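Local coordinates for protein carboxylase (Deinococcus radiodurans, PDB 5H80) that probably catalyses the ATP-dependent carboxylation of biotin, as the biotin carboxylase domain of a single-chain bacterial carboxylase, at residues 401-407 against 422-428; 441-446 against 460-465. All coordinates share one frame; numbering follows the deposited sequence.

In the fold
Both contacts lie within the biotin carboxylase C-terminal domain, their centres about 13 Å apart. Along the chain they come in series: contact 1 pairs strand 402-406, an outermost strand of an antiparallel sheet within this chain, with strand 421-429; helix 434-446 follows directly and, beyond the short strand 449-451, helix 457-465 meets it in contact 2. The two are in direct touch. Val425 CG2 lies 3.9 Å from Leu445 CD2, and Val427 CG2 and Val402 CG2 each pack on Ala444 CB. Helix 434-446 is therefore common to both contacts: one side covers the valine face of the sheet, another receives helix 457-465, so that sheet and helices lie in layers.

Contact 1: residues 401-407 against 422-428; sequences GVRVDTF and LAKVVVH
Two polar flat groups stand over the strand pair, and the carboxylate of Asp405 is the one tied to Lys424 across it: a water accepts from Lys424 NZ at 2.7 Å and donates to Asp405 OD2. Asp405 CG lies at the edge of the Arg403 guanidinium, in its plane, but the carboxylate is tilted, NE standing 33° out of its plane on the syn side. The grip is side-on: Arg403 NE meets Asp405 OD1 at 2.7 Å, almost straight at 177°, and NH2 takes OD2 at 2.9 Å. A third flat group, the Phe407 ring, has Leu422 O obliquely placed, 3.8 Å from Phe407 CE2, and Arg40 as cation-pi partner. Paired backbone bonds fix the antiparallel register, Val426 N to Arg403 O (2.8 Å) for example. The opposite face is mostly apolar: Val402 and Val427 lie side by side, their CG2 atoms 4.1 Å apart, and face helix 434-446. Thr406 turns OG1 away from its own N (chi1 -172°), which brings it 2.6 Å from its acceptor, Leu422 O. Arg403 NH1 also bridges to Glu329 and Glu330; Lys424 NZ makes a salt bridge to Glu42 and a hydrogen bond to Val323 O. The strand pair thus has one mainly apolar face and one carrying Arg403, Asp405 and Lys424 beside Val426, their charges probably balanced largely by the carboxylates around them.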
ATOM      1  N   GLY A 401       4.786   1.712  -1.578  1.00 23.02           N
ATOM      2  CA  GLY A 401       5.411   1.167  -0.399  1.00 24.68           C
ATOM      3  C   GLY A 401       5.096   1.837   0.897  1.00 26.48           C
ATOM      4  O   GLY A 401       5.789   1.580   1.877  1.00 27.19           O
ATOM      5  N   VAL A 402       4.100   2.737   0.957  1.00 21.44           N
ATOM      6  CA  VAL A 402       3.761   3.371   2.223  1.00 21.39           C
ATOM      7  C   VAL A 402       2.266   3.115   2.466  1.00 23.65           C
ATOM      8  O   VAL A 402       1.454   3.289   1.585  1.00 24.18           O
ATOM      9  CB  VAL A 402       3.999   4.927   2.070  1.00 25.60           C
ATOM     10  CG1 VAL A 402       3.257   5.739   3.132  1.00 26.57           C
ATOM     11  CG2 VAL A 402       5.449   5.177   1.972  1.00 28.20           C
ATOM     12  N   ARG A 403       1.884   2.868   3.716  1.00 19.58           N
ATOM     13  CA  ARG A 403       0.487   2.746   4.107  1.00 22.76           C
ATOM     14  C   ARG A 403       0.384   3.470   5.455  1.00 22.53           C
ATOM     15  O   ARG A 403       1.233   3.254   6.332  1.00 21.03           O
ATOM     16  CB  ARG A 403       0.141   1.275   4.350  1.00 19.17           C
ATOM     17  CG  ARG A 403      -1.046   1.032   5.267  1.00 20.88           C
ATOM     18  CD  ARG A 403      -1.363  -0.433   5.405  1.00 25.89           C
ATOM     19  NE  ARG A 403      -2.394  -0.645   6.412  1.00 23.38           N
ATOM     20  CZ  ARG A 403      -2.845  -1.891   6.733  1.00 22.81           C
ATOM     21  NH1 ARG A 403      -2.369  -3.011   6.144  1.00 22.99           N
ATOM     22  NH2 ARG A 403      -3.816  -2.040   7.674  1.00 23.14           N
ATOM     23  N   VAL A 404      -0.696   4.231   5.636  0.50 21.50           N
ATOM     24  CA  VAL A 404      -0.939   4.946   6.899  0.50 21.14           C
ATOM     25  C   VAL A 404      -2.332   4.655   7.448  0.50 20.53           C
ATOM     26  O   VAL A 404      -3.304   4.946   6.785  0.50 20.49           O
ATOM     27  CB  VAL A 404      -0.786   6.474   6.749  0.50 19.37           C
ATOM     28  CG1 VAL A 404      -1.048   7.174   8.098  0.50 16.92           C
ATOM     29  CG2 VAL A 404       0.608   6.878   6.284  0.50 19.97           C
ATOM     30  N   ASP A 405      -2.387   4.143   8.688  1.00 22.32           N
ATOM     31  CA  ASP A 405      -3.628   3.828   9.376  1.00 22.96           C
ATOM     32  C   ASP A 405      -3.787   4.908  10.503  1.00 24.04           C
ATOM     33  O   ASP A 405      -2.958   5.001  11.460  1.00 22.31           O
ATOM     34  CB  ASP A 405      -3.722   2.394   9.996  1.00 21.35           C
ATOM     35  CG  ASP A 405      -3.846   1.288   8.963  1.00 23.99           C
ATOM     36  OD1 ASP A 405      -3.432   1.501   7.777  1.00 21.47           O
ATOM     37  OD2 ASP A 405      -4.423   0.249   9.273  1.00 27.08           O
ATOM     38  N   THR A 406      -4.869   5.678  10.389  1.00 21.85           N
ATOM     39  CA  THR A 406      -5.160   6.788  11.322  1.00 23.91           C
ATOM     40  C   THR A 406      -6.726   6.917  11.458  1.00 21.67           C
ATOM     41  O   THR A 406      -7.510   6.299  10.786  1.00 23.23           O
ATOM     42  CB  THR A 406      -4.452   8.089  10.869  1.00 22.77           C
ATOM     43  OG1 THR A 406      -4.520   9.196  11.833  1.00 25.42           O
ATOM     44  CG2 THR A 406      -4.973   8.546   9.515  1.00 24.25           C
ATOM     45  N   PHE A 407      -7.057   7.836  12.377  1.00 23.99           N
ATOM     46  CA  PHE A 407      -8.357   8.358  12.693  1.00 21.13           C
ATOM     47  C   PHE A 407      -8.437   9.921  12.633  1.00 23.32           C
ATOM     48  O   PHE A 407      -9.517  10.502  12.717  1.00 27.57           O
ATOM     49  CB  PHE A 407      -8.784   7.845  14.082  1.00 24.23           C
ATOM     50  CG  PHE A 407      -8.044   8.494  15.122  1.00 22.43           C
ATOM     51  CD1 PHE A 407      -8.653   9.531  15.930  1.00 26.91           C
ATOM     52  CD2 PHE A 407      -6.766   8.123  15.432  1.00 25.61           C
ATOM     53  CE1 PHE A 407      -7.901  10.160  16.916  1.00 29.51           C
ATOM     54  CE2 PHE A 407      -6.068   8.707  16.441  1.00 26.74           C
ATOM     55  CZ  PHE A 407      -6.592   9.740  17.173  1.00 25.77           C
ATOM     56  N   LEU A 422      -1.388   8.907  17.078  1.00 24.69           N
ATOM     57  CA  LEU A 422      -2.009   9.728  16.019  1.00 26.43           C
ATOM     58  C   LEU A 422      -2.088   8.972  14.695  1.00 29.91           C
ATOM     59  O   LEU A 422      -3.115   9.011  14.036  1.00 28.98           O
ATOM     60  CB  LEU A 422      -1.199  10.981  15.757  1.00 26.31           C
ATOM     61  CG  LEU A 422      -1.233  12.165  16.803  1.00 26.39           C
ATOM     62  CD1 LEU A 422      -0.208  13.226  16.399  1.00 28.77           C
ATOM     63  CD2 LEU A 422      -2.659  12.673  17.018  1.00 31.56           C
ATOM     64  N   ALA A 423      -0.977   8.248  14.350  1.00 25.66           N
ATOM     65  CA  ALA A 423      -1.041   7.446  13.132  1.00 27.06           C
ATOM     66  C   ALA A 423      -0.005   6.341  13.123  1.00 21.22           C
ATOM     67  O   ALA A 423       1.070   6.498  13.716  1.00 23.47           O
ATOM     68  CB  ALA A 423      -0.828   8.348  11.912  1.00 28.36           C
ATOM     69  N   LYS A 424      -0.278   5.301  12.372  1.00 19.99           N
ATOM     70  CA  LYS A 424       0.723   4.253  12.172  1.00 20.63           C
ATOM     71  C   LYS A 424       1.223   4.295  10.715  1.00 20.44           C
ATOM     72  O   LYS A 424       0.409   4.240   9.882  1.00 21.82           O
ATOM     73  CB  LYS A 424       0.227   2.898  12.531  1.00 23.72           C
ATOM     74  CG  LYS A 424      -0.437   2.788  13.919  1.00 26.98           C
ATOM     75  CD  LYS A 424      -0.972   1.378  14.243  1.00 24.90           C
ATOM     76  CE  LYS A 424      -2.052   0.804  13.309  1.00 21.91           C
ATOM     77  NZ  LYS A 424      -2.730  -0.469  13.704  1.00 25.34           N
ATOM     78  N   VAL A 425       2.520   4.388  10.512  1.00 22.74           N
ATOM     79  CA  VAL A 425       3.113   4.447   9.192  1.00 23.31           C
ATOM     80  C   VAL A 425       3.839   3.182   8.915  1.00 19.12           C
ATOM     81  O   VAL A 425       4.826   2.857   9.622  1.00 19.01           O
ATOM     82  CB  VAL A 425       4.073   5.620   9.074  1.00 23.81           C
ATOM     83  CG1 VAL A 425       4.843   5.708   7.683  1.00 25.37           C
ATOM     84  CG2 VAL A 425       3.317   6.935   9.388  1.00 22.60           C
ATOM     85  N   VAL A 426       3.412   2.500   7.853  1.00 20.39           N
ATOM     86  CA  VAL A 426       3.934   1.176   7.528  1.00 19.46           C
ATOM     87  C   VAL A 426       4.682   1.358   6.224  1.00 19.67           C
ATOM     88  O   VAL A 426       4.090   1.890   5.257  1.00 22.25           O
ATOM     89  CB  VAL A 426       2.898   0.091   7.438  1.00 23.63           C
ATOM     90  CG1 VAL A 426       3.497  -1.254   7.185  1.00 23.27           C
ATOM     91  CG2 VAL A 426       2.043   0.070   8.754  1.00 25.54           C
ATOM     92  N   VAL A 427       5.927   0.919   6.212  1.00 22.89           N
ATOM     93  CA  VAL A 427       6.675   1.026   4.961  1.00 20.85           C
ATOM     94  C   VAL A 427       7.144  -0.344   4.540  1.00 22.04           C
ATOM     95  O   VAL A 427       7.499  -1.178   5.377  1.00 20.78           O
ATOM     96  CB  VAL A 427       7.781   1.984   5.095  1.00 25.62           C
ATOM     97  CG1 VAL A 427       8.711   1.896   3.952  1.00 28.04           C
ATOM     98  CG2 VAL A 427       7.269   3.412   5.190  1.00 25.90           C
ATOM     99  N   HIS A 428       7.093  -0.626   3.234  1.00 20.96           N
ATOM    100  CA  HIS A 428       7.300  -2.017   2.727  1.00 21.30           C
ATOM    101  C   HIS A 428       8.089  -2.022   1.422  1.00 25.45           C
ATOM    102  O   HIS A 428       7.990  -1.113   0.675  1.00 24.26           O
ATOM    103  CB  HIS A 428       6.000  -2.678   2.490  1.00 24.56           C
ATOM    104  CG  HIS A 428       6.067  -4.010   1.824  1.00 26.97           C
ATOM    105  ND1 HIS A 428       5.464  -4.242   0.593  1.00 36.24           N
ATOM    106  CD2 HIS A 428       6.556  -5.215   2.232  1.00 30.94           C
ATOM    107  CE1 HIS A 428       5.579  -5.525   0.282  1.00 34.73           C
ATOM    108  NE2 HIS A 428       6.272  -6.123   1.243  1.00 31.19           N
TER
HETATM  109  O   HOH W   1      -4.702  -0.466  11.866  1.00 20.23           O

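Contact 2: residues 441-446 against 460-465; sequences AATALS and LQALLH
An antiparallel helix pair of the biotin carboxylase C-terminal domain closes here, Leu464 of helix 457-465 pressing on Ala441, Ala442 and Leu445 of helix 434-446. The segment axes approach to 9.6 Å with their directions 165° apart, and the nearest CA atoms, those of Ala442 and Gln461, are 5.6 Å from each other, a closeness that the small alanine permits. One branch does most of the work on each side. Leu464 CD1 lies over the backbone of Ala442, 3.7 Å from its N, and meets Leu445 CD1 at 3.9 Å, the two leucines crossing at about a right angle. Leu445 CD1 also reaches Leu460 CB at 3.5 Å. Toward the other margin the methyl of Ala442 touches His465 CE1 at 3.6 Å. That imidazole is held in place from within its own helix: ND1 donates to Gln461 O (2.8 Å, 167°), approaching from the opposite face of the carbonyl plane to the backbone N of His465, and Tyr493 stacks on the ring. The Gln461 side chain, extended beyond CG, runs across toward Leu445 and Ser446; an alanine here would probably open a gap beside Ser446 and uncover the last turn of helix 434-446. Since the contacts between the segments are van der Waals ones, the pairing rests on shape and on the burial of leucine and alanine surface, with polar bonds kept inside each helix.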
ATOM      1  N   ALA A 441      11.761   4.394   5.259  1.00 23.29           N
ATOM      2  CA  ALA A 441      10.895   4.809   6.349  1.00 20.25           C
ATOM      3  C   ALA A 441      11.166   6.233   6.862  1.00 18.53           C
ATOM      4  O   ALA A 441      10.191   7.005   7.035  1.00 22.14           O
ATOM      5  CB  ALA A 441      10.983   3.855   7.464  1.00 26.88           C
ATOM      6  N   ALA A 442      12.479   6.604   6.960  1.00 22.23           N
ATOM      7  CA  ALA A 442      12.842   7.962   7.334  1.00 21.49           C
ATOM      8  C   ALA A 442      12.319   8.978   6.320  1.00 22.15           C
ATOM      9  O   ALA A 442      11.717   9.999   6.670  1.00 25.97           O
ATOM     10  CB  ALA A 442      14.335   8.083   7.552  1.00 22.82           C
ATOM     11  N   THR A 443      12.455   8.672   5.028  1.00 23.34           N
ATOM     12  CA  THR A 443      11.872   9.548   4.003  1.00 27.74           C
ATOM     13  C   THR A 443      10.358   9.753   4.123  1.00 31.29           C
ATOM     14  O   THR A 443       9.838  10.907   4.124  1.00 26.12           O
ATOM     15  CB  THR A 443      12.327   9.112   2.636  1.00 28.72           C
ATOM     16  OG1 THR A 443      13.768   9.110   2.626  1.00 29.19           O
ATOM     17  CG2 THR A 443      11.721   9.965   1.598  1.00 35.69           C
ATOM     18  N   ALA A 444       9.629   8.652   4.320  1.00 23.93           N
ATOM     19  CA  ALA A 444       8.223   8.736   4.487  1.00 24.73           C
ATOM     20  C   ALA A 444       7.827   9.546   5.715  1.00 25.05           C
ATOM     21  O   ALA A 444       6.997  10.456   5.619  1.00 25.80           O
ATOM     22  CB  ALA A 444       7.638   7.317   4.551  1.00 25.67           C
ATOM     23  N   LEU A 445       8.472   9.350   6.854  1.00 22.97           N
ATOM     24  CA  LEU A 445       8.246  10.178   7.934  1.00 21.87           C
ATOM     25  C   LEU A 445       8.534  11.657   7.737  1.00 30.36           C
ATOM     26  O   LEU A 445       7.788  12.513   8.235  1.00 28.23           O
ATOM     27  CB  LEU A 445       8.953   9.646   9.149  1.00 26.83           C
ATOM     28  CG  LEU A 445       8.368   8.367   9.666  1.00 26.82           C
ATOM     29  CD1 LEU A 445       9.168   8.134  10.952  1.00 28.10           C
ATOM     30  CD2 LEU A 445       6.848   8.472   9.861  1.00 26.55           C
ATOM     31  N   SER A 446       9.520  11.966   6.903  1.00 28.21           N
ATOM     32  CA  SER A 446       9.927  13.354   6.667  1.00 30.50           C
ATOM     33  C   SER A 446       8.898  14.016   5.845  1.00 25.32           C
ATOM     34  O   SER A 446       8.825  15.306   5.875  1.00 28.64           O
ATOM     35  CB  SER A 446      11.274  13.385   5.927  1.00 25.36           C
ATOM     36  OG  SER A 446      11.118  13.048   4.515  1.00 24.98           O
ATOM     37  N   LEU A 460      11.564   9.566  15.992  1.00 23.65           N
ATOM     38  CA  LEU A 460      11.433   8.412  15.048  1.00 24.63           C
ATOM     39  C   LEU A 460      12.519   8.480  14.017  1.00 24.28           C
ATOM     40  O   LEU A 460      13.161   7.454  13.824  1.00 23.01           O
ATOM     41  CB  LEU A 460      10.031   8.419  14.377  1.00 23.13           C
ATOM     42  CG  LEU A 460       8.919   7.888  15.346  1.00 26.46           C
ATOM     43  CD1 LEU A 460       7.507   8.015  14.761  1.00 26.55           C
ATOM     44  CD2 LEU A 460       9.082   6.555  16.017  1.00 28.57           C
ATOM     45  N   GLN A 461      12.794   9.668  13.448  1.00 26.93           N
ATOM     46  CA  GLN A 461      13.877   9.845  12.521  1.00 32.41           C
ATOM     47  C   GLN A 461      15.250   9.617  13.186  1.00 29.75           C
ATOM     48  O   GLN A 461      16.105   8.914  12.586  1.00 28.42           O
ATOM     49  CB  GLN A 461      13.714  11.155  11.747  1.00 36.26           C
ATOM     50  CG  GLN A 461      12.687  11.004  10.623  1.00 43.24           C
ATOM     51  CD  GLN A 461      12.145  12.309  10.160  1.00 44.82           C
ATOM     52  OE1 GLN A 461      11.168  12.873  10.731  1.00 47.73           O
ATOM     53  NE2 GLN A 461      12.775  12.841   9.157  1.00 47.00           N
ATOM     54  N   ALA A 462      15.462  10.015  14.444  1.00 29.75           N
ATOM     55  CA  ALA A 462      16.763   9.741  15.046  1.00 33.45           C
ATOM     56  C   ALA A 462      16.995   8.230  15.214  1.00 27.07           C
ATOM     57  O   ALA A 462      18.126   7.671  15.052  1.00 30.25           O
ATOM     58  CB  ALA A 462      16.917  10.472  16.368  1.00 35.44           C
ATOM     59  N   LEU A 463      15.907   7.518  15.579  1.00 23.92           N
ATOM     60  CA  LEU A 463      15.892   6.055  15.718  1.00 22.97           C
ATOM     61  C   LEU A 463      16.292   5.407  14.427  1.00 23.28           C
ATOM     62  O   LEU A 463      17.202   4.583  14.377  1.00 22.42           O
ATOM     63  CB  LEU A 463      14.530   5.478  16.240  1.00 25.01           C
ATOM     64  CG  LEU A 463      14.132   5.740  17.700  1.00 28.14           C
ATOM     65  CD1 LEU A 463      12.746   5.215  17.942  1.00 29.51           C
ATOM     66  CD2 LEU A 463      15.136   5.139  18.689  1.00 30.45           C
ATOM     67  N   LEU A 464      15.643   5.816  13.360  1.00 26.22           N
ATOM     68  CA  LEU A 464      15.860   5.176  12.093  1.00 24.02           C
ATOM     69  C   LEU A 464      17.255   5.370  11.463  1.00 22.65           C
ATOM     70  O   LEU A 464      17.621   4.461  10.703  1.00 26.49           O
ATOM     71  CB  LEU A 464      14.798   5.579  11.083  1.00 28.04           C
ATOM     72  CG  LEU A 464      13.361   5.147  11.410  1.00 25.55           C
ATOM     73  CD1 LEU A 464      12.487   6.085  10.659  1.00 26.04           C
ATOM     74  CD2 LEU A 464      13.111   3.637  11.121  1.00 26.47           C
ATOM     75  N   HIS A 465      17.940   6.429  11.838  1.00 28.83           N
ATOM     76  CA  HIS A 465      19.350   6.722  11.417  1.00 29.72           C
ATOM     77  C   HIS A 465      20.410   6.178  12.351  1.00 35.09           C
ATOM     78  O   HIS A 465      21.608   6.233  11.997  1.00 35.25           O
ATOM     79  CB  HIS A 465      19.516   8.237  11.277  1.00 32.42           C
ATOM     80  CG  HIS A 465      18.788   8.810  10.109  1.00 34.84           C
ATOM     81  ND1 HIS A 465      17.527   9.307  10.209  1.00 34.99           N
ATOM     82  CD2 HIS A 465      19.178   9.025   8.833  1.00 40.80           C
ATOM     83  CE1 HIS A 465      17.150   9.806   9.051  1.00 38.21           C
ATOM     84  NE2 HIS A 465      18.134   9.643   8.196  1.00 40.80           N
TER